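Local atomic coordinates of uncharacterized protein (Arthrobacter sp., PDB entry 3KOP), a protein that is of unknown function but adopts a cyclophilin-like fold and belongs to the DUF3830 family. Residues A85-V90 against G149-T154; E29-T34 against R175-T180. All coordinates share one frame; numbering follows the deposited sequence.

Contact 1. Residues A85-V90 against G149-T154; sequences AENTTV and GNVFAT
With CG trans to its own backbone N (chi1 -160°), N87 swings its amide across to V151, while N150, its CG lying beside its backbone N (chi1 -69°), turns its amide back toward E86. The N87 bond is nearly straight: ND2 donates to V151 O at 2.8 Å, and that oxygen lies in the N87 amide plane. V151 N answers by donating to N87 O, so these two residues hold each other by side chain and backbone. N150 OD1 accepts a hydrogen bond from E86 N at 3.0 Å, the donor standing well above the carbonyl plane; its ND2 is held by G84 O and T47 OG1, which fixes how the amide is turned. Beyond the T88–N150 non-hydrogen-bonded pair, T89 and G149 exchange two backbone hydrogen bonds. T89 CG2 presses on V151 CG2 at 3.4 Å, tighter than ordinary methyl contact. The polar ends of both threonines look to other subunits: T88 OG1 bonds D143 O of the second, T89 OG1 chiefly N136 OD1 of the third. The result is a short antiparallel ladder, strand 88-89 on strand 145-157, extended by asparagine side chains within the cyclophilin-like β-sheet fold.

Contact 2. Residues E29-T34 against R175-T180; sequences EKRGVT and RDETLT
E177 reaches into the turn of the β-hairpin of strands 23-28 and 33-39, which carries a G1 bulge at G32 and V33 opposite L28, and gathers the N-H groups of K30 and R31 with one carboxylate. This is the tight part of the contact. The E177 chain leaves with CG trans to the backbone N (chi1 -176°) and then bends at chi2, which lays both oxygens against the turn. OE1 accepts from K30 N at 2.8 Å on its syn side and, through its anti lone pair, from the N-H of the next residue, T178. OE2 takes R31 N on the syn lone pair at 2.9 Å and, on the anti side, R31 NH1 at 3.0 Å. That last bond is a salt bridge: E177 meets the edge of the guanidinium, OE2 lying almost in its plane, although the two flat groups are turned 45° apart. Four donors thus grip the buried carboxylate, which probably favours its charged form. The guanidinium is held further by D168 through NE and by G173 O through NH2. E29 N, bonded to T178 O, continues the backbone pairing.

Toward solvent the hold thins. K30 runs extended alongside the backbone of R175 and D176, its CD 3.5 Å from D176 O, and bends only at its end, where NZ makes a weak bond to a water that also accepts from R31 NH1 and donates to R175 O. E29 is an exception on this exposed side: its chain bends at chi2 and crosses that of T180 at about a right angle; T180 OG1, also bonded to S58 OG, donates to E29 OE2 at 2.7 Å, approaching from above the carboxylate plane.

Contact 1 is buried near the middle of the chain, whereas contact 2 lies at the surface, on the opposite side of the chain's centre; their centres are about 24 Å apart and they do not touch. Both belong to one antiparallel sheet, in which strands 145-157 and 33-39 are neighbours. Chemistry follows place. In contact 1 neutral amides and backbone groups do the bonding, a methyl pair adds close packing, and other subunits take up the threonine hydroxyls. In contact 2 carboxylates take the main part, accepting from backbone N-H groups, an arginine and a threonine hydroxyl, with water and an exposed lysine at the margin.

Contact 1. Residues A85-V90 against G149-T154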
loop_
_atom_site.group_PDB
_atom_site.type_symbol
_atom_site.label_atom_id
_atom_site.label_comp_id
_atom_site.label_asym_id
_atom_site.label_seq_id
_atom_site.Cartn_x
_atom_site.Cartn_y
_atom_site.Cartn_z
ATOM N N ALA F 85 -17.574 9.953 -6.433
ATOM C CA ALA F 85 -16.126 10.285 -6.363
ATOM C C ALA F 85 -15.852 11.613 -7.081
ATOM O O ALA F 85 -16.211 11.798 -8.240
ATOM C CB ALA F 85 -15.250 9.157 -6.944
ATOM N N GLU F 86 -15.238 12.552 -6.365
ATOM C CA GLU F 86 -14.934 13.874 -6.938
ATOM C C GLU F 86 -13.724 14.458 -6.215
ATOM O O GLU F 86 -13.750 14.585 -4.972
ATOM C CB GLU F 86 -16.149 14.808 -6.766
ATOM C CG GLU F 86 -16.113 16.047 -7.647
ATOM C CD GLU F 86 -17.267 17.045 -7.376
ATOM O OE1 GLU F 86 -17.621 17.263 -6.201
ATOM O OE2 GLU F 86 -17.775 17.623 -8.359
ATOM N N ASN F 87 -12.686 14.828 -6.972
ATOM C CA ASN F 87 -11.474 15.417 -6.430
ATOM C C ASN F 87 -10.926 14.627 -5.243
ATOM O O ASN F 87 -10.571 15.205 -4.205
ATOM C CB ASN F 87 -11.741 16.863 -5.998
ATOM C CG ASN F 87 -10.491 17.694 -5.889
ATOM O OD1 ASN F 87 -9.630 17.641 -6.757
ATOM N ND2 ASN F 87 -10.407 18.528 -4.852
ATOM N N THR F 88 -10.855 13.313 -5.404
ATOM C CA THR F 88 -10.531 12.450 -4.287
ATOM C C THR F 88 -9.044 12.427 -3.953
ATOM O O THR F 88 -8.147 12.693 -4.813
ATOM C CB THR F 88 -11.046 11.028 -4.527
ATOM O OG1 THR F 88 -10.300 10.430 -5.573
ATOM C CG2 THR F 88 -12.571 11.031 -4.954
ATOM N N THR F 89 -8.796 12.139 -2.685
ATOM C CA THR F 89 -7.467 11.862 -2.188
ATOM C C THR F 89 -7.462 10.632 -1.255
ATOM O O THR F 89 -8.468 10.313 -0.576
ATOM C CB THR F 89 -6.886 13.098 -1.440
ATOM O OG1 THR F 89 -5.490 12.905 -1.181
ATOM C CG2 THR F 89 -7.657 13.328 -0.136
ATOM N N VAL F 90 -6.326 9.934 -1.239
ATOM C CA VAL F 90 -6.027 9.044 -0.112
ATOM C C VAL F 90 -4.848 9.536 0.707
ATOM O O VAL F 90 -4.419 8.858 1.646
ATOM C CB VAL F 90 -5.837 7.581 -0.519
ATOM C CG1 VAL F 90 -7.227 7.011 -0.992
ATOM C CG2 VAL F 90 -4.726 7.422 -1.598
ATOM N N GLY F 149 -11.422 10.165 0.114
ATOM C CA GLY F 149 -12.309 11.243 0.490
ATOM C C GLY F 149 -12.374 12.294 -0.614
ATOM O O GLY F 149 -11.365 12.600 -1.253
ATOM N N ASN F 150 -13.565 12.867 -0.833
ATOM C CA ASN F 150 -13.704 14.015 -1.767
ATOM C C ASN F 150 -13.166 15.262 -1.083
ATOM O O ASN F 150 -13.683 15.668 -0.027
ATOM C CB ASN F 150 -15.180 14.305 -2.144
ATOM C CG ASN F 150 -15.824 13.241 -3.021
ATOM O OD1 ASN F 150 -15.222 12.216 -3.335
ATOM N ND2 ASN F 150 -17.056 13.515 -3.472
ATOM N N VAL F 151 -12.153 15.898 -1.655
ATOM C CA VAL F 151 -11.596 17.128 -1.077
ATOM C C VAL F 151 -12.430 18.282 -1.638
ATOM O O VAL F 151 -12.390 18.571 -2.850
ATOM C CB VAL F 151 -10.090 17.355 -1.442
ATOM C CG1 VAL F 151 -9.601 18.730 -0.908
ATOM C CG2 VAL F 151 -9.194 16.207 -0.938
ATOM N N PHE F 152 -13.197 18.946 -0.770
ATOM C CA PHE F 152 -14.165 19.945 -1.264
ATOM C C PHE F 152 -13.976 21.353 -0.701
ATOM O O PHE F 152 -14.669 22.287 -1.106
ATOM C CB PHE F 152 -15.616 19.454 -1.009
ATOM C CG PHE F 152 -16.070 19.578 0.430
ATOM C CD1 PHE F 152 -15.863 18.535 1.335
ATOM C CD2 PHE F 152 -16.716 20.726 0.874
ATOM C CE1 PHE F 152 -16.270 18.630 2.623
ATOM C CE2 PHE F 152 -17.115 20.825 2.196
ATOM C CZ PHE F 152 -16.889 19.780 3.068
ATOM N N ALA F 153 -13.043 21.504 0.223
ATOM C CA ALA F 153 -12.716 22.796 0.765
ATOM C C ALA F 153 -11.303 22.809 1.298
ATOM O O ALA F 153 -10.697 21.737 1.572
ATOM C CB ALA F 153 -13.696 23.210 1.834
ATOM N N THR F 154 -10.765 24.014 1.398
ATOM C CA THR F 154 -9.433 24.186 1.936
ATOM C C THR F 154 -9.404 25.337 2.917
ATOM O O THR F 154 -9.903 26.445 2.647
ATOM C CB THR F 154 -8.395 24.367 0.827
ATOM O OG1 THR F 154 -7.097 24.136 1.379
ATOM C CG2 THR F 154 -8.471 25.772 0.203
#

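Contact 2. Residues E29-T34 against R175-T180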
loop_
_atom_site.group_PDB
_atom_site.type_symbol
_atom_site.label_atom_id
_atom_site.label_comp_id
_atom_site.label_asym_id
_atom_site.label_seq_id
_atom_site.Cartn_x
_atom_site.Cartn_y
_atom_site.Cartn_z
ATOM N N GLU F 29 -17.544 23.863 19.033
ATOM C CA GLU F 29 -18.467 24.711 19.801
ATOM C C GLU F 29 -18.062 24.865 21.245
ATOM O O GLU F 29 -18.258 25.924 21.816
ATOM C CB GLU F 29 -19.864 24.131 19.799
ATOM C CG GLU F 29 -20.444 23.845 18.430
ATOM C CD GLU F 29 -21.093 25.033 17.790
ATOM O OE1 GLU F 29 -20.731 26.184 18.112
ATOM O OE2 GLU F 29 -21.987 24.809 16.956
ATOM N N LYS F 30 -17.540 23.801 21.850
ATOM C CA LYS F 30 -17.174 23.826 23.260
ATOM C C LYS F 30 -15.856 24.545 23.429
ATOM O O LYS F 30 -15.743 25.461 24.247
ATOM C CB LYS F 30 -17.080 22.410 23.816
ATOM C CG LYS F 30 -16.754 22.310 25.282
ATOM C CD LYS F 30 -16.879 20.876 25.746
ATOM C CE LYS F 30 -16.439 20.691 27.206
ATOM N NZ LYS F 30 -15.024 20.203 27.252
ATOM N N ARG F 31 -14.848 24.170 22.661
ATOM C CA ARG F 31 -13.594 24.930 22.717
ATOM C C ARG F 31 -13.718 26.355 22.121
ATOM O O ARG F 31 -12.871 27.208 22.371
ATOM C CB ARG F 31 -12.459 24.145 22.068
ATOM C CG ARG F 31 -12.068 22.883 22.844
ATOM C CD ARG F 31 -11.320 21.910 21.991
ATOM N NE ARG F 31 -10.820 20.796 22.785
ATOM C CZ ARG F 31 -11.557 19.784 23.227
ATOM N NH1 ARG F 31 -12.848 19.676 22.913
ATOM N NH2 ARG F 31 -10.985 18.838 23.966
ATOM N N GLY F 32 -14.747 26.614 21.322
ATOM C CA GLY F 32 -14.943 27.935 20.748
ATOM C C GLY F 32 -13.887 28.339 19.742
ATOM O O GLY F 32 -13.476 29.497 19.700
ATOM N N VAL F 33 -13.468 27.402 18.898
ATOM C CA VAL F 33 -12.464 27.670 17.890
ATOM C C VAL F 33 -13.087 27.503 16.521
ATOM O O VAL F 33 -13.765 26.490 16.267
ATOM C CB VAL F 33 -11.253 26.714 18.043
ATOM C CG1 VAL F 33 -10.188 26.980 16.969
ATOM C CG2 VAL F 33 -10.666 26.846 19.435
ATOM N N THR F 34 -12.870 28.490 15.653
ATOM C CA THR F 34 -13.417 28.484 14.298
ATOM C C THR F 34 -12.314 28.735 13.281
ATOM O O THR F 34 -11.409 29.542 13.502
ATOM C CB THR F 34 -14.496 29.584 14.105
ATOM O OG1 THR F 34 -15.577 29.349 15.019
ATOM C CG2 THR F 34 -15.058 29.567 12.712
ATOM N N ARG F 175 -15.547 14.729 24.517
ATOM C CA ARG F 175 -16.792 14.807 25.291
ATOM C C ARG F 175 -17.436 16.171 25.189
ATOM O O ARG F 175 -16.791 17.175 25.479
ATOM C CB ARG F 175 -16.547 14.564 26.782
ATOM C CG ARG F 175 -16.068 13.190 27.131
ATOM C CD ARG F 175 -17.006 12.106 26.643
ATOM N NE ARG F 175 -16.451 10.796 26.968
ATOM C CZ ARG F 175 -16.952 9.641 26.554
ATOM N NH1 ARG F 175 -18.038 9.619 25.791
ATOM N NH2 ARG F 175 -16.358 8.507 26.902
ATOM N N ASP F 176 -18.706 16.188 24.818
ATOM C CA ASP F 176 -19.522 17.394 24.738
ATOM C C ASP F 176 -19.006 18.357 23.693
ATOM O O ASP F 176 -19.394 19.513 23.683
ATOM C CB ASP F 176 -19.637 18.073 26.109
ATOM C CG ASP F 176 -20.295 17.179 27.141
ATOM O OD1 ASP F 176 -21.269 16.473 26.767
ATOM O OD2 ASP F 176 -19.836 17.160 28.317
ATOM N N GLU F 177 -18.145 17.876 22.796
ATOM C CA GLU F 177 -17.585 18.734 21.782
ATOM C C GLU F 177 -18.334 18.452 20.529
ATOM O O GLU F 177 -18.616 17.288 20.226
ATOM C CB GLU F 177 -16.078 18.500 21.602
ATOM C CG GLU F 177 -15.402 19.436 20.611
ATOM C CD GLU F 177 -15.616 20.919 20.917
ATOM O OE1 GLU F 177 -16.684 21.466 20.533
ATOM O OE2 GLU F 177 -14.698 21.552 21.497
ATOM N N THR F 178 -18.665 19.520 19.812
ATOM C CA THR F 178 -19.470 19.448 18.586
ATOM C C THR F 178 -18.700 20.132 17.464
ATOM O O THR F 178 -18.125 21.214 17.659
ATOM C CB THR F 178 -20.832 20.167 18.805
ATOM O OG1 THR F 178 -21.518 19.555 19.898
ATOM C CG2 THR F 178 -21.708 20.102 17.583
ATOM N N LEU F 179 -18.709 19.507 16.286
ATOM C CA LEU F 179 -18.104 20.087 15.099
ATOM C C LEU F 179 -19.199 20.589 14.137
ATOM O O LEU F 179 -20.049 19.818 13.648
ATOM C CB LEU F 179 -17.229 19.039 14.396
ATOM C CG LEU F 179 -16.536 19.457 13.104
ATOM C CD1 LEU F 179 -15.466 20.551 13.335
ATOM C CD2 LEU F 179 -15.938 18.218 12.400
ATOM N N THR F 180 -19.143 21.877 13.835
ATOM C CA THR F 180 -20.192 22.547 13.076
ATOM C C THR F 180 -19.681 23.167 11.783
ATOM O O THR F 180 -18.732 23.964 11.782
ATOM C CB THR F 180 -20.885 23.625 13.946
ATOM O OG1 THR F 180 -21.491 22.980 15.068
ATOM C CG2 THR F 180 -21.967 24.363 13.136
HETATM O O HOH W 1 -14.159 17.889 24.834
#